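Local coordinates for probable oxidoreductase (Mycobacterium abscessus, PDB 4EYE), which is probably an oxidoreductase of the quinone oxidoreductase (zeta-crystallin) branch of the medium-chain dehydrogenases, although its substrate and reaction remain unestablished, at residues 35-40 against 321-326; 184-189 against 204-209. All coordinates share one frame; numbering follows the deposited sequence.

How the contacts relate
The two contacts lie on opposite sides of the chain's centre, their own centres 36 Å apart and their nearest atoms about 23 Å apart, and they illustrate how a two-domain dehydrogenase is built. Contact 1 brings together parts near the two ends of the chain, strand 36-42 and helix 322-330; both belong, as in relatives, to the GroES-like half. Contact 2 falls within the 280 residues between them, where strands 186-191 and 207-210 are neighbours in the six-stranded parallel sheet of the Rossmann-type half. The chain thus begins one domain, builds the other, and returns to complete the first, as in medium-chain dehydrogenases generally.

Contact 1: 35-40 against 321-326; sequences GLVYTD and EGRQAL
Leu36 meets helix 322-326 in two ways, with its side chain in the protein interior and with its carbonyl oxygen, which the exposed Arg323 reaches. The tightly packed part is apolar. Leu36 CD1 lies 3.9 Å from Leu326 CB and equally close to Leu326 CG, the two side chains crossing at about a right angle. The same methyl, Leu36 CD1, comes to 4.2 Å from Gly322 O, in the first turn of the helix. Ile25, Thr68 and Pro82 also pack on Leu36, while Tyr65 and Tyr114 cover Leu326.

Strand 36-40 and helix 322-326 run nearly antiparallel, at 150°, with their axes 8.3 Å apart. The strand forms a two-stranded antiparallel sheet with strand 21-27, and the contact lays this hairpin against a helix of the C-terminal return to the GroES-like domain.

On the solvent side the contact is looser and polar, carried by Arg323. With CG anti to the backbone N (chi1 166°) and the chain bent at chi3, the arginine turns one edge of its guanidinium to the strand. Two nitrogens grip a single acceptor side-on: Arg323 NH2 donates to Leu36 O at 2.9 Å, and Arg323 NE reaches the same Leu36 O at 3.2 Å. The oxygen lies almost in the guanidinium plane; NE approaches within the carbonyl plane, whereas NH2 stands above it. This forked grip should limit rotation of the guanidinium. Val37 CG2 lies marginally close to Arg323 NH2, beyond its end and near the guanidinium plane.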
# COMPACT_ATOMS: atom_id res chain seq x y z
N GLY A 35 22.12 -6.27 -0.93
CA GLY A 35 22.93 -5.05 -1.05
C GLY A 35 22.63 -3.94 -0.06
O GLY A 35 23.19 -2.81 -0.17
N LEU A 36 21.76 -4.20 0.90
CA LEU A 36 21.31 -3.16 1.81
C LEU A 36 22.25 -3.11 3.01
O LEU A 36 22.52 -4.14 3.60
CB LEU A 36 19.87 -3.39 2.27
CG LEU A 36 18.72 -3.26 1.26
CD1 LEU A 36 17.39 -3.65 1.86
CD2 LEU A 36 18.64 -1.85 0.75
N VAL A 37 22.69 -1.92 3.38
CA VAL A 37 23.62 -1.73 4.49
C VAL A 37 23.08 -0.65 5.44
O VAL A 37 22.61 0.38 5.00
CB VAL A 37 25.03 -1.33 3.94
CG1 VAL A 37 26.04 -1.16 5.09
CG2 VAL A 37 25.56 -2.39 2.93
N TYR A 38 23.12 -0.92 6.74
CA TYR A 38 22.75 0.03 7.79
C TYR A 38 23.96 0.90 8.04
O TYR A 38 24.98 0.39 8.47
CB TYR A 38 22.39 -0.73 9.08
CG TYR A 38 21.89 0.15 10.21
CD1 TYR A 38 20.76 0.88 10.06
CD2 TYR A 38 22.50 0.12 11.49
CE1 TYR A 38 20.25 1.64 11.10
CE2 TYR A 38 22.01 0.89 12.54
CZ TYR A 38 20.89 1.64 12.32
OH TYR A 38 20.34 2.43 13.31
N THR A 39 23.87 2.18 7.79
CA THR A 39 25.07 3.02 7.70
C THR A 39 24.74 4.45 8.03
O THR A 39 23.59 4.79 8.28
CB THR A 39 25.71 2.95 6.29
OG1 THR A 39 26.98 3.58 6.32
CG2 THR A 39 24.85 3.62 5.24
N ASP A 40 25.74 5.31 8.02
CA ASP A 40 25.52 6.73 8.26
C ASP A 40 25.36 7.47 6.97
O ASP A 40 26.02 7.14 6.00
CB ASP A 40 26.69 7.30 9.05
CG ASP A 40 26.86 6.61 10.38
OD1 ASP A 40 25.90 6.61 11.18
OD2 ASP A 40 27.92 6.00 10.61
N GLU A 321 17.88 -3.76 11.23
CA GLU A 321 17.68 -5.04 10.62
C GLU A 321 16.90 -4.99 9.29
O GLU A 321 16.21 -5.95 8.93
CB GLU A 321 16.93 -5.96 11.58
CG GLU A 321 17.71 -6.37 12.81
CD GLU A 321 18.97 -7.18 12.46
OE1 GLU A 321 18.97 -8.06 11.55
OE2 GLU A 321 19.97 -6.94 13.11
N GLY A 322 16.95 -3.84 8.64
CA GLY A 322 16.24 -3.64 7.37
C GLY A 322 16.58 -4.65 6.28
O GLY A 322 15.72 -5.03 5.48
N ARG A 323 17.83 -5.09 6.20
CA ARG A 323 18.15 -6.12 5.21
C ARG A 323 17.32 -7.37 5.41
O ARG A 323 16.63 -7.84 4.48
CB ARG A 323 19.62 -6.51 5.19
CG ARG A 323 19.86 -7.79 4.41
CD ARG A 323 21.29 -8.32 4.58
NE ARG A 323 22.23 -7.28 4.21
CZ ARG A 323 23.52 -7.48 3.95
NH1 ARG A 323 24.03 -8.72 3.99
NH2 ARG A 323 24.28 -6.43 3.61
N GLN A 324 17.36 -7.92 6.61
CA GLN A 324 16.53 -9.10 6.90
C GLN A 324 15.02 -8.83 6.72
O GLN A 324 14.29 -9.70 6.28
CB GLN A 324 16.77 -9.60 8.33
CG GLN A 324 16.07 -10.93 8.64
CD GLN A 324 16.59 -12.05 7.74
OE1 GLN A 324 15.82 -12.69 7.01
NE2 GLN A 324 17.91 -12.25 7.73
N ALA A 325 14.56 -7.62 7.08
CA ALA A 325 13.16 -7.25 6.93
C ALA A 325 12.79 -7.38 5.44
O ALA A 325 11.75 -8.00 5.07
CB ALA A 325 12.93 -5.82 7.44
N LEU A 326 13.62 -6.79 4.59
CA LEU A 326 13.33 -6.78 3.16
C LEU A 326 13.42 -8.19 2.55
O LEU A 326 12.68 -8.53 1.63
CB LEU A 326 14.21 -5.75 2.42
CG LEU A 326 13.59 -4.38 2.20
CD1 LEU A 326 12.45 -4.52 1.13
CD2 LEU A 326 13.06 -3.80 3.50

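Contact 2: 184-189 against 204-209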
# COMPACT_ATOMS: atom_id res chain seq x y z
N GLY A 184 -19.31 -0.91 2.68
CA GLY A 184 -20.58 -1.69 2.63
C GLY A 184 -20.61 -2.81 1.59
O GLY A 184 -21.70 -3.28 1.23
N ALA A 185 -19.44 -3.25 1.10
CA ALA A 185 -19.36 -4.38 0.18
C ALA A 185 -19.24 -5.73 0.90
O ALA A 185 -18.84 -5.81 2.05
CB ALA A 185 -18.21 -4.24 -0.81
N LYS A 186 -19.57 -6.78 0.18
CA LYS A 186 -19.21 -8.14 0.57
C LYS A 186 -17.92 -8.51 -0.13
O LYS A 186 -17.72 -8.12 -1.28
CB LYS A 186 -20.31 -9.12 0.17
CG LYS A 186 -20.06 -10.59 0.58
CD LYS A 186 -21.27 -11.53 0.31
CE LYS A 186 -20.90 -13.00 0.59
NZ LYS A 186 -22.08 -13.92 0.67
N VAL A 187 -17.05 -9.20 0.60
CA VAL A 187 -15.73 -9.52 0.13
C VAL A 187 -15.49 -11.03 0.13
O VAL A 187 -15.61 -11.70 1.16
CB VAL A 187 -14.60 -8.84 0.98
CG1 VAL A 187 -13.24 -9.32 0.51
CG2 VAL A 187 -14.66 -7.31 0.89
N ILE A 188 -15.15 -11.53 -1.04
CA ILE A 188 -14.61 -12.87 -1.20
C ILE A 188 -13.12 -12.68 -1.44
O ILE A 188 -12.75 -11.91 -2.33
CB ILE A 188 -15.25 -13.62 -2.39
CG1 ILE A 188 -16.75 -13.84 -2.16
CG2 ILE A 188 -14.64 -15.01 -2.55
CD1 ILE A 188 -17.52 -14.20 -3.42
N ALA A 189 -12.29 -13.35 -0.65
CA ALA A 189 -10.85 -13.26 -0.77
C ALA A 189 -10.27 -14.58 -1.24
O ALA A 189 -10.68 -15.65 -0.74
CB ALA A 189 -10.26 -12.89 0.57
N GLY A 204 -11.46 -9.29 7.73
CA GLY A 204 -12.89 -9.07 7.45
C GLY A 204 -13.44 -9.61 6.14
O GLY A 204 -14.55 -9.26 5.77
N ALA A 205 -12.72 -10.48 5.46
CA ALA A 205 -13.25 -11.18 4.29
C ALA A 205 -14.45 -12.02 4.73
O ALA A 205 -14.39 -12.69 5.76
CB ALA A 205 -12.20 -12.09 3.66
N ASP A 206 -15.52 -11.98 3.94
CA ASP A 206 -16.71 -12.78 4.23
C ASP A 206 -16.51 -14.26 3.89
O ASP A 206 -16.98 -15.13 4.59
CB ASP A 206 -17.91 -12.20 3.49
CG ASP A 206 -18.21 -10.78 3.89
OD1 ASP A 206 -18.74 -10.59 5.00
OD2 ASP A 206 -17.91 -9.84 3.12
N ILE A 207 -15.79 -14.53 2.80
CA ILE A 207 -15.52 -15.90 2.37
C ILE A 207 -14.05 -15.89 1.94
O ILE A 207 -13.62 -14.96 1.23
CB ILE A 207 -16.39 -16.30 1.16
CG1 ILE A 207 -17.84 -16.60 1.59
CG2 ILE A 207 -15.80 -17.51 0.46
CD1 ILE A 207 -18.89 -15.63 1.08
N VAL A 208 -13.28 -16.85 2.45
CA VAL A 208 -11.92 -17.03 2.00
C VAL A 208 -11.81 -18.34 1.22
O VAL A 208 -12.40 -19.33 1.60
CB VAL A 208 -10.93 -17.01 3.17
CG1 VAL A 208 -9.51 -17.12 2.64
CG2 VAL A 208 -11.11 -15.74 3.98
N LEU A 209 -11.08 -18.31 0.11
CA LEU A 209 -10.90 -19.46 -0.76
C LEU A 209 -9.45 -19.59 -1.15
O LEU A 209 -8.78 -18.58 -1.36
CB LEU A 209 -11.73 -19.30 -2.04
CG LEU A 209 -13.23 -19.44 -1.87
CD1 LEU A 209 -13.90 -18.93 -3.13
CD2 LEU A 209 -13.59 -20.90 -1.58
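Strands 186-189 and 207-209 run parallel, 4.7 Å apart at a 17° angle, and their ladder is stitched by Ala189 N to Ile207 O and Leu209 N to Ala189 O, each 2.8 Å. Where the ladder begins, Val187 O accepts from two successive amides, Asp206 N at 2.8 Å and Ile207 N at 3.3 Å. The carboxylate of Asp206 extends the pairing beyond the second strand's own backbone: its OD2 takes the Val187 N-H at 2.7 Å through the anti lone pair, in a nearly straight bond (171°). With chi1 at -61°, CG sits beside the aspartate's own N and the carboxylate turns to the neighbouring strand. The extended Lys186 chain crosses the aspartate at a slant, its CG against OD2, and continues across Ile207, where the close approach of Lys186 CE to Ile207 CD1 is doubtful. On the sheet face carrying Ile188 and Ile207, these two side chains lie side by side, and Leu209 CD1 meets Ile188 CG2 at 4.0 Å. On the other face Ala189 CB touches Ala205 CB at 3.7 Å.

This is one step of the Rossmann-type beta-alpha-beta crossover. Helix 197-203 links the two strands and packs through Val200 on Ala189, Ala205 and Val208; helix 171-182 covers Val187, and its Lys181 forms a salt bridge with Asp206 OD2. Strand 186-191 is bonded on its other side to strand 162-165, leaving strand 207-210 at the edge of the sheet.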